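Local coordinates for fatty Acyl-Adenylate Ligase (Escherichia coli, PDB 3PBK), which belongs to the AMP-binding enzyme family of the ANL clan, a group of multi-domain enzymes, at residues M14-F19 with N203-S208; D24-A29 with T238-Q243; S32-N37 with L49-L54. One frame throughout, in Å; residues are numbered along the deposited sequence.

Contact 1 of 3, residues M14-F19 with N203-S208; sequences MRYADF and NLRAIS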
# COMPACT_ATOMS: atom_id res chain seq x y z
N MSE A 14 -18.15 19.77 9.09
CA MSE A 14 -16.95 18.94 8.91
C MSE A 14 -15.87 19.10 9.98
O MSE A 14 -15.60 20.20 10.46
CB MSE A 14 -16.36 19.19 7.53
CG MSE A 14 -15.21 18.25 7.16
SE MSE A 14 -14.61 18.46 5.30
CE MSE A 14 -12.96 17.42 5.43
N ARG A 15 -15.24 17.98 10.35
CA ARG A 15 -14.11 17.99 11.27
C ARG A 15 -12.99 17.12 10.72
O ARG A 15 -13.24 15.99 10.28
CB ARG A 15 -14.51 17.52 12.66
CG ARG A 15 -15.43 18.47 13.39
CD ARG A 15 -15.65 18.01 14.82
NE ARG A 15 -14.38 17.78 15.51
CZ ARG A 15 -14.30 17.42 16.78
NH1 ARG A 15 -15.41 17.25 17.47
NH2 ARG A 15 -13.11 17.23 17.36
N TYR A 16 -11.77 17.64 10.76
CA TYR A 16 -10.65 17.02 10.06
C TYR A 16 -9.83 16.09 10.94
O TYR A 16 -8.68 16.40 11.27
CB TYR A 16 -9.72 18.09 9.48
CG TYR A 16 -10.28 18.79 8.26
CD1 TYR A 16 -11.48 19.48 8.32
CD2 TYR A 16 -9.58 18.79 7.05
CE1 TYR A 16 -11.99 20.13 7.21
CE2 TYR A 16 -10.08 19.45 5.93
CZ TYR A 16 -11.29 20.12 6.03
OH TYR A 16 -11.82 20.77 4.94
N ALA A 17 -10.40 14.95 11.30
CA ALA A 17 -9.68 13.97 12.11
C ALA A 17 -9.31 14.54 13.51
O ALA A 17 -8.52 13.94 14.24
CB ALA A 17 -8.46 13.46 11.36
N ASP A 18 -9.88 15.70 13.83
CA ASP A 18 -9.85 16.35 15.14
C ASP A 18 -9.72 15.49 16.40
O ASP A 18 -9.30 15.99 17.43
CB ASP A 18 -11.16 17.09 15.33
CG ASP A 18 -11.10 18.50 14.86
OD1 ASP A 18 -10.52 19.32 15.59
OD2 ASP A 18 -11.64 18.78 13.76
N PHE A 19 -10.12 14.23 16.32
CA PHE A 19 -10.36 13.43 17.52
C PHE A 19 -9.15 12.71 18.10
O PHE A 19 -8.17 12.44 17.40
CB PHE A 19 -11.47 12.42 17.24
CG PHE A 19 -12.55 12.98 16.39
CD1 PHE A 19 -13.64 13.60 16.98
CD2 PHE A 19 -12.46 12.93 15.02
CE1 PHE A 19 -14.64 14.13 16.21
CE2 PHE A 19 -13.45 13.46 14.24
CZ PHE A 19 -14.54 14.07 14.84
N ASN A 203 -2.03 10.83 11.91
CA ASN A 203 -1.90 10.68 10.48
C ASN A 203 -3.19 11.03 9.76
O ASN A 203 -3.17 11.76 8.78
CB ASN A 203 -1.42 9.29 10.09
CG ASN A 203 -0.67 9.29 8.77
OD1 ASN A 203 0.33 9.98 8.62
ND2 ASN A 203 -1.15 8.52 7.80
N LEU A 204 -4.31 10.52 10.25
CA LEU A 204 -5.60 10.91 9.69
C LEU A 204 -5.74 12.44 9.64
O LEU A 204 -6.18 13.01 8.64
CB LEU A 204 -6.73 10.31 10.50
CG LEU A 204 -7.31 8.99 10.00
CD1 LEU A 204 -6.34 8.26 9.10
CD2 LEU A 204 -7.72 8.14 11.18
N ARG A 205 -5.37 13.10 10.73
CA ARG A 205 -5.35 14.55 10.77
C ARG A 205 -4.44 15.13 9.68
O ARG A 205 -4.85 16.01 8.92
CB ARG A 205 -4.94 15.00 12.18
CG ARG A 205 -4.68 16.47 12.33
CD ARG A 205 -5.94 17.30 12.16
NE ARG A 205 -5.65 18.73 12.26
CZ ARG A 205 -6.56 19.68 12.11
NH1 ARG A 205 -7.82 19.36 11.86
NH2 ARG A 205 -6.21 20.96 12.22
N ALA A 206 -3.22 14.62 9.57
CA ALA A 206 -2.29 15.09 8.54
C ALA A 206 -2.86 14.95 7.13
O ALA A 206 -2.86 15.90 6.35
CB ALA A 206 -0.95 14.36 8.65
N ILE A 207 -3.34 13.75 6.82
CA ILE A 207 -3.89 13.44 5.50
C ILE A 207 -5.03 14.35 5.14
O ILE A 207 -4.97 15.06 4.14
CB ILE A 207 -4.41 12.01 5.43
CG1 ILE A 207 -3.24 11.02 5.47
CG2 ILE A 207 -5.23 11.83 4.16
CD1 ILE A 207 -3.63 9.63 5.95
N SER A 208 -6.08 14.34 5.96
CA SER A 208 -7.27 15.14 5.66
C SER A 208 -7.04 16.66 5.66
O SER A 208 -7.56 17.38 4.81
CB SER A 208 -8.38 14.79 6.65
OG SER A 208 -8.03 15.23 7.95

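Contact 2 of 3, residues D24-A29 with T238-Q243; sequences DALDYA and TPVATQ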
# COMPACT_ATOMS: atom_id res chain seq x y z
N ASP A 24 -13.99 7.99 19.24
CA ASP A 24 -14.41 9.39 19.17
C ASP A 24 -14.72 9.76 17.74
O ASP A 24 -15.80 10.26 17.43
CB ASP A 24 -13.32 10.30 19.71
CG ASP A 24 -13.16 10.18 21.21
OD1 ASP A 24 -14.19 10.08 21.90
OD2 ASP A 24 -12.00 10.19 21.69
N ALA A 25 -13.77 9.53 16.85
CA ALA A 25 -13.97 9.85 15.45
C ALA A 25 -15.32 9.33 14.93
O ALA A 25 -16.14 10.10 14.43
CB ALA A 25 -12.82 9.32 14.61
N LEU A 26 -15.56 8.03 15.07
CA LEU A 26 -16.77 7.44 14.54
C LEU A 26 -18.02 7.95 15.25
O LEU A 26 -19.09 8.05 14.65
CB LEU A 26 -16.71 5.92 14.60
CG LEU A 26 -18.01 5.17 14.31
CD1 LEU A 26 -18.57 5.60 12.97
CD2 LEU A 26 -17.78 3.68 14.34
N ASP A 27 -17.90 8.23 16.54
CA ASP A 27 -19.02 8.74 17.31
C ASP A 27 -19.55 10.00 16.67
O ASP A 27 -20.76 10.21 16.59
CB ASP A 27 -18.59 9.04 18.74
CG ASP A 27 -18.86 7.89 19.69
OD1 ASP A 27 -19.35 6.84 19.22
OD2 ASP A 27 -18.59 8.05 20.89
N TYR A 28 -18.63 10.84 16.22
CA TYR A 28 -18.99 12.07 15.55
C TYR A 28 -19.60 11.83 14.17
O TYR A 28 -20.50 12.57 13.76
CB TYR A 28 -17.76 12.96 15.39
CG TYR A 28 -18.08 14.32 14.81
CD1 TYR A 28 -18.51 15.36 15.62
CD2 TYR A 28 -17.97 14.55 13.44
CE1 TYR A 28 -18.81 16.59 15.11
CE2 TYR A 28 -18.27 15.79 12.91
CZ TYR A 28 -18.69 16.80 13.76
OH TYR A 28 -19.00 18.04 13.26
N ALA A 29 -19.12 10.82 13.46
CA ALA A 29 -19.57 10.56 12.09
C ALA A 29 -20.95 9.92 12.06
O ALA A 29 -21.68 10.05 11.09
CB ALA A 29 -18.57 9.69 11.35
N THR A 238 -10.11 7.14 6.90
CA THR A 238 -10.19 8.55 6.54
C THR A 238 -11.59 9.08 6.19
O THR A 238 -11.95 10.18 6.61
CB THR A 238 -9.21 8.93 5.44
OG1 THR A 238 -7.90 8.46 5.80
CG2 THR A 238 -9.17 10.44 5.27
N PRO A 239 -12.37 8.32 5.40
CA PRO A 239 -13.77 8.75 5.23
C PRO A 239 -14.55 8.74 6.56
O PRO A 239 -15.56 9.43 6.69
CB PRO A 239 -14.34 7.72 4.25
CG PRO A 239 -13.16 7.12 3.60
CD PRO A 239 -12.07 7.12 4.61
N VAL A 240 -14.10 7.97 7.54
CA VAL A 240 -14.78 7.93 8.82
C VAL A 240 -14.43 9.13 9.69
O VAL A 240 -15.29 9.69 10.38
CB VAL A 240 -14.48 6.63 9.56
CG1 VAL A 240 -14.74 6.79 11.03
CG2 VAL A 240 -15.32 5.50 8.98
N ALA A 241 -13.16 9.53 9.65
CA ALA A 241 -12.67 10.62 10.51
C ALA A 241 -12.98 11.98 9.91
O ALA A 241 -12.64 13.02 10.47
CB ALA A 241 -11.19 10.46 10.73
N THR A 242 -13.64 11.95 8.76
CA THR A 242 -13.84 13.14 7.97
C THR A 242 -15.33 13.25 7.63
O THR A 242 -15.77 14.17 6.96
CB THR A 242 -12.97 13.07 6.70
OG1 THR A 242 -11.58 13.18 7.06
CG2 THR A 242 -13.31 14.17 5.74
N GLN A 243 -16.10 12.29 8.15
CA GLN A 243 -17.53 12.23 7.91
C GLN A 243 -17.87 12.35 6.44
O GLN A 243 -18.90 12.94 6.09
CB GLN A 243 -18.27 13.31 8.69
CG GLN A 243 -17.70 13.56 10.05
CD GLN A 243 -16.88 14.81 10.07
OE1 GLN A 243 -15.81 14.87 10.68
NE2 GLN A 243 -17.37 15.85 9.39

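Contact 3 of 3, residues S32-N37 with L49-L54; sequences SSAGMN and LEYQTL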
# COMPACT_ATOMS: atom_id res chain seq x y z
N SER A 32 -23.65 12.23 11.15
CA SER A 32 -23.80 12.73 9.78
C SER A 32 -24.77 11.82 9.05
O SER A 32 -25.39 10.96 9.69
CB SER A 32 -22.45 12.73 9.05
OG SER A 32 -21.96 11.41 8.87
N SER A 33 -24.91 12.01 7.74
CA SER A 33 -25.77 11.13 6.94
C SER A 33 -24.95 10.35 5.91
O SER A 33 -25.49 9.66 5.03
CB SER A 33 -26.91 11.93 6.27
OG SER A 33 -26.42 12.85 5.30
N ALA A 34 -23.63 10.46 6.03
CA ALA A 34 -22.73 9.77 5.12
C ALA A 34 -22.51 8.34 5.55
O ALA A 34 -22.92 7.91 6.63
CB ALA A 34 -21.39 10.51 5.04
N GLY A 35 -21.85 7.59 4.68
CA GLY A 35 -21.55 6.21 4.98
C GLY A 35 -20.82 5.58 3.82
O GLY A 35 -20.34 6.28 2.92
N MSE A 36 -20.74 4.26 3.85
CA MSE A 36 -20.06 3.51 2.81
C MSE A 36 -21.04 2.86 1.84
O MSE A 36 -22.16 2.51 2.21
CB MSE A 36 -19.19 2.45 3.44
CG MSE A 36 -17.96 3.00 4.08
SE MSE A 36 -17.74 2.18 5.81
CE MSE A 36 -15.86 2.62 6.16
N ASN A 37 -20.58 2.70 0.61
CA ASN A 37 -21.37 2.06 -0.42
C ASN A 37 -20.56 1.02 -1.19
O ASN A 37 -19.59 1.35 -1.87
CB ASN A 37 -21.96 3.12 -1.34
CG ASN A 37 -22.65 4.24 -0.56
OD1 ASN A 37 -23.87 4.24 -0.41
ND2 ASN A 37 -21.86 5.17 -0.04
N LEU A 49 -23.81 1.03 4.01
CA LEU A 49 -23.54 1.07 5.44
C LEU A 49 -23.35 2.50 5.87
O LEU A 49 -22.33 3.12 5.57
CB LEU A 49 -22.28 0.27 5.76
CG LEU A 49 -21.93 0.24 7.25
CD1 LEU A 49 -23.14 -0.22 8.05
CD2 LEU A 49 -20.74 -0.66 7.53
N GLU A 50 -24.35 3.05 6.56
CA GLU A 50 -24.26 4.40 7.10
C GLU A 50 -23.44 4.43 8.38
O GLU A 50 -23.46 3.48 9.16
CB GLU A 50 -25.64 4.98 7.34
CG GLU A 50 -26.39 5.21 6.06
CD GLU A 50 -27.88 5.16 6.26
OE1 GLU A 50 -28.44 6.20 6.69
OE2 GLU A 50 -28.48 4.09 5.97
N TYR A 51 -22.71 5.51 8.59
CA TYR A 51 -21.87 5.60 9.77
C TYR A 51 -22.74 5.51 11.02
O TYR A 51 -22.40 4.80 11.97
CB TYR A 51 -21.05 6.89 9.76
CG TYR A 51 -20.04 6.93 8.65
CD1 TYR A 51 -19.16 5.87 8.44
CD2 TYR A 51 -19.95 8.04 7.80
CE1 TYR A 51 -18.23 5.91 7.43
CE2 TYR A 51 -19.02 8.08 6.79
CZ TYR A 51 -18.16 7.01 6.61
OH TYR A 51 -17.23 7.04 5.61
N GLN A 52 -23.86 6.23 11.01
CA GLN A 52 -24.84 6.13 12.08
C GLN A 52 -25.06 4.66 12.42
O GLN A 52 -24.92 4.26 13.58
CB GLN A 52 -26.16 6.75 11.64
CG GLN A 52 -27.29 6.61 12.66
CD GLN A 52 -28.59 7.26 12.20
OE1 GLN A 52 -28.74 7.67 11.04
NE2 GLN A 52 -29.55 7.35 13.13
N THR A 53 -25.40 3.87 11.41
CA THR A 53 -25.65 2.44 11.56
C THR A 53 -24.39 1.68 11.98
O THR A 53 -24.44 0.79 12.83
CB THR A 53 -26.20 1.85 10.25
OG1 THR A 53 -27.55 2.29 10.04
CG2 THR A 53 -26.16 0.33 10.29
N LEU A 54 -23.27 2.03 11.37
CA LEU A 54 -22.00 1.40 11.71
C LEU A 54 -21.68 1.51 13.20
O LEU A 54 -21.30 0.52 13.84
CB LEU A 54 -20.87 1.99 10.87
CG LEU A 54 -19.48 1.79 11.47
CD1 LEU A 54 -19.03 0.34 11.36
CD2 LEU A 54 -18.50 2.70 10.78

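Contact 1 of 3, residues M14-F19 with N203-S208
The ring of Tyr16 lies along one turn of helix 197-211, its CD2 edge turned to the carbonyl O of Ser208 at 3.3 Å, with that oxygen near the ring plane. Tyr16 is the centre of an inverse gamma turn, closed by a weak bond from Ala17 N to Arg15 O, and the turn lies where the irregular N-terminal segment meets the helix. Its CG stands anti to the carbonyl carbon (chi1 -74°), which sets the ring beside the helix; the phenolic OH continues past it to a hydrogen bond with Leu214 O. One ring face carries the terminal methyl, CE, of the selenomethionine Met14, offset toward the rim.

Ala17 makes the closest backbone approach, its CA 4.6 Å from that of Arg205. A lone methyl suits this place: Ala17 CB sits over the Leu204-Arg205 peptide, and beside Leu204 CB at 3.7 Å, while its own N is hydrogen-bonded to Ala241 at the end of helix 229-241.

Arg205 supplies the polar grip. CG is anti to the backbone N (chi1 172°), and a bend at chi2 brings the chain back across the turn, so that NH1 gives a nearly straight bond of 3.1 Å to Tyr16 O. The oxygen lies in the guanidinium plane, though NH1 stands above the carbonyl plane. Asp18 OD2, 4.3 Å from Arg205 NH1, may add attraction by charge alone; it also makes a weak salt bridge with Arg15 NE.

Ile207 of the same helix touches the bound 5'-O-[(S)-(dodecanoyloxy)(hydroxy)phosphoryl]adenosine. Ser208, whose OG takes the crowded position between N and carbonyl carbon, donates from OG to Leu204 O at 3.0 Å, an oxygen that also accepts from Ser208 N.

Contact 2 of 3, residues D24-A29 with T238-Q243
Two backbone N-H groups grip the carbonyl oxygen of Ala25: Ala29 N at 3.2 Å, in the regular helical manner, and Tyr28 N, weakly, as a second donor. The oxygen belongs to the side of helix 22-29 that meets the end of helix 229-241 in a close helix-helix packing, continued by the loop beyond. No hydrogen bond crosses between the segments, so the fit rests on packing, apolar between the helices and tyrosine against glutamine at the end.

Alanines one turn apart form the near side of helix 22-29. Ala25 CB meets Ala241 CB at 4.4 Å, and Ala29 CB approaches Val240 O at 3.4 Å; with single methyls between them, the CA atoms of Ala25 and Ala241 are 5.2 Å apart. Val240 turns its CG1, anti to the backbone N, along helix 22-29 to Leu26 CB at 4.2 Å. A branched side chain suits this position, since CG1 addresses Leu26 while CG2 is directed to Tyr51 of helix 51-67. Leu26 in turn reaches Phe91 and Tyr95 of helix 84-95, so the pair belongs to a larger apolar layer.

Helix 229-241 is weakly bonded here and kinks at Pro239, whose N has no hydrogen to offer the preceding turn. After Ala241 the chain swings round, and Gln243, with positive phi (50°), directs its side chain back to helix 22-29.

Tyr28 meets it there. Its CG is anti to the backbone N (chi1 -175°), its OH is hydrogen-bonded to Pro13 O, and its ring also receives Arg15 in a cation-pi contact. Ring and amide planes stand 74° apart; Gln243 CG lies in the ring plane at the CD2-CE2 edge, and Gln243 CD is 3.3 Å from Tyr28 CE2.

Contact 3 of 3, residues S32-N37 with L49-L54
Gly35 CA sits over the middle of the Tyr51 ring, 3.7 Å from its centroid and 14° off the normal, a CH-pi contact at the heart of a beta hairpin. Strands 35-39 and 45-50 form this antiparallel pair at one margin of the large mixed sheet, and helix 51-67 starts directly from the second strand. Leu49 O and Glu50 CA crowd the place a side chain on Gly35 would need, so glycine suits the close pairing: Gly35 CA comes within 3.9 Å of Glu50 CA in a non-hydrogen-bonded pair.

Around this centre, Ala34 CB touches Tyr51 CE2 at 3.8 Å. On the other side of the hydroxyl, the selenium of the selenomethionine Met36 reaches Tyr51 CE1 at 4.1 Å, an oblique Met-aromatic contact made by a chain bent at chi2. Met36 and Leu49 point to the same face of the sheet, Met36 packing on helices 229-241 and 84-95, Leu49 on Ser84 of the latter. The phenolic OH extends to a hydrogen bond with Leu244 O, while Ser32 OG, bonded to Ala29 O, lies near the ring plane at the CD2 edge.

Outward from the ring, backbone bonds join the strands. Met36 and Leu49 exchange two, Met36 N to Leu49 O and Leu49 N to Met36 O (2.9 Å). Glu50 takes the N-cap position, and Tyr51 N points almost straight (176°) along a lone pair of Ala34 O, 3.1 Å away.

In the fold
From the N terminus, residues 14-19 come first; contact 1 closes a loop of 183 residues by setting them on helix 197-211. Helix 22-29 follows, and contact 2 returns it to the end of helix 229-241, so the two loops cross, their segments alternating along the chain. Contact 3 closes a short loop, a beta hairpin with eleven residues between its segments, nested within both larger loops. Contacts 1 and 2, centres 9 Å apart, touch directly, as do contacts 2 and 3, where Leu26 packs on Leu54; contacts 1 and 3 do not. They join the N-terminal segment to helices 197-211 and 229-241 and, through helices 22-29 and 229-241, connect that region with the edge hairpin and helix 51-67.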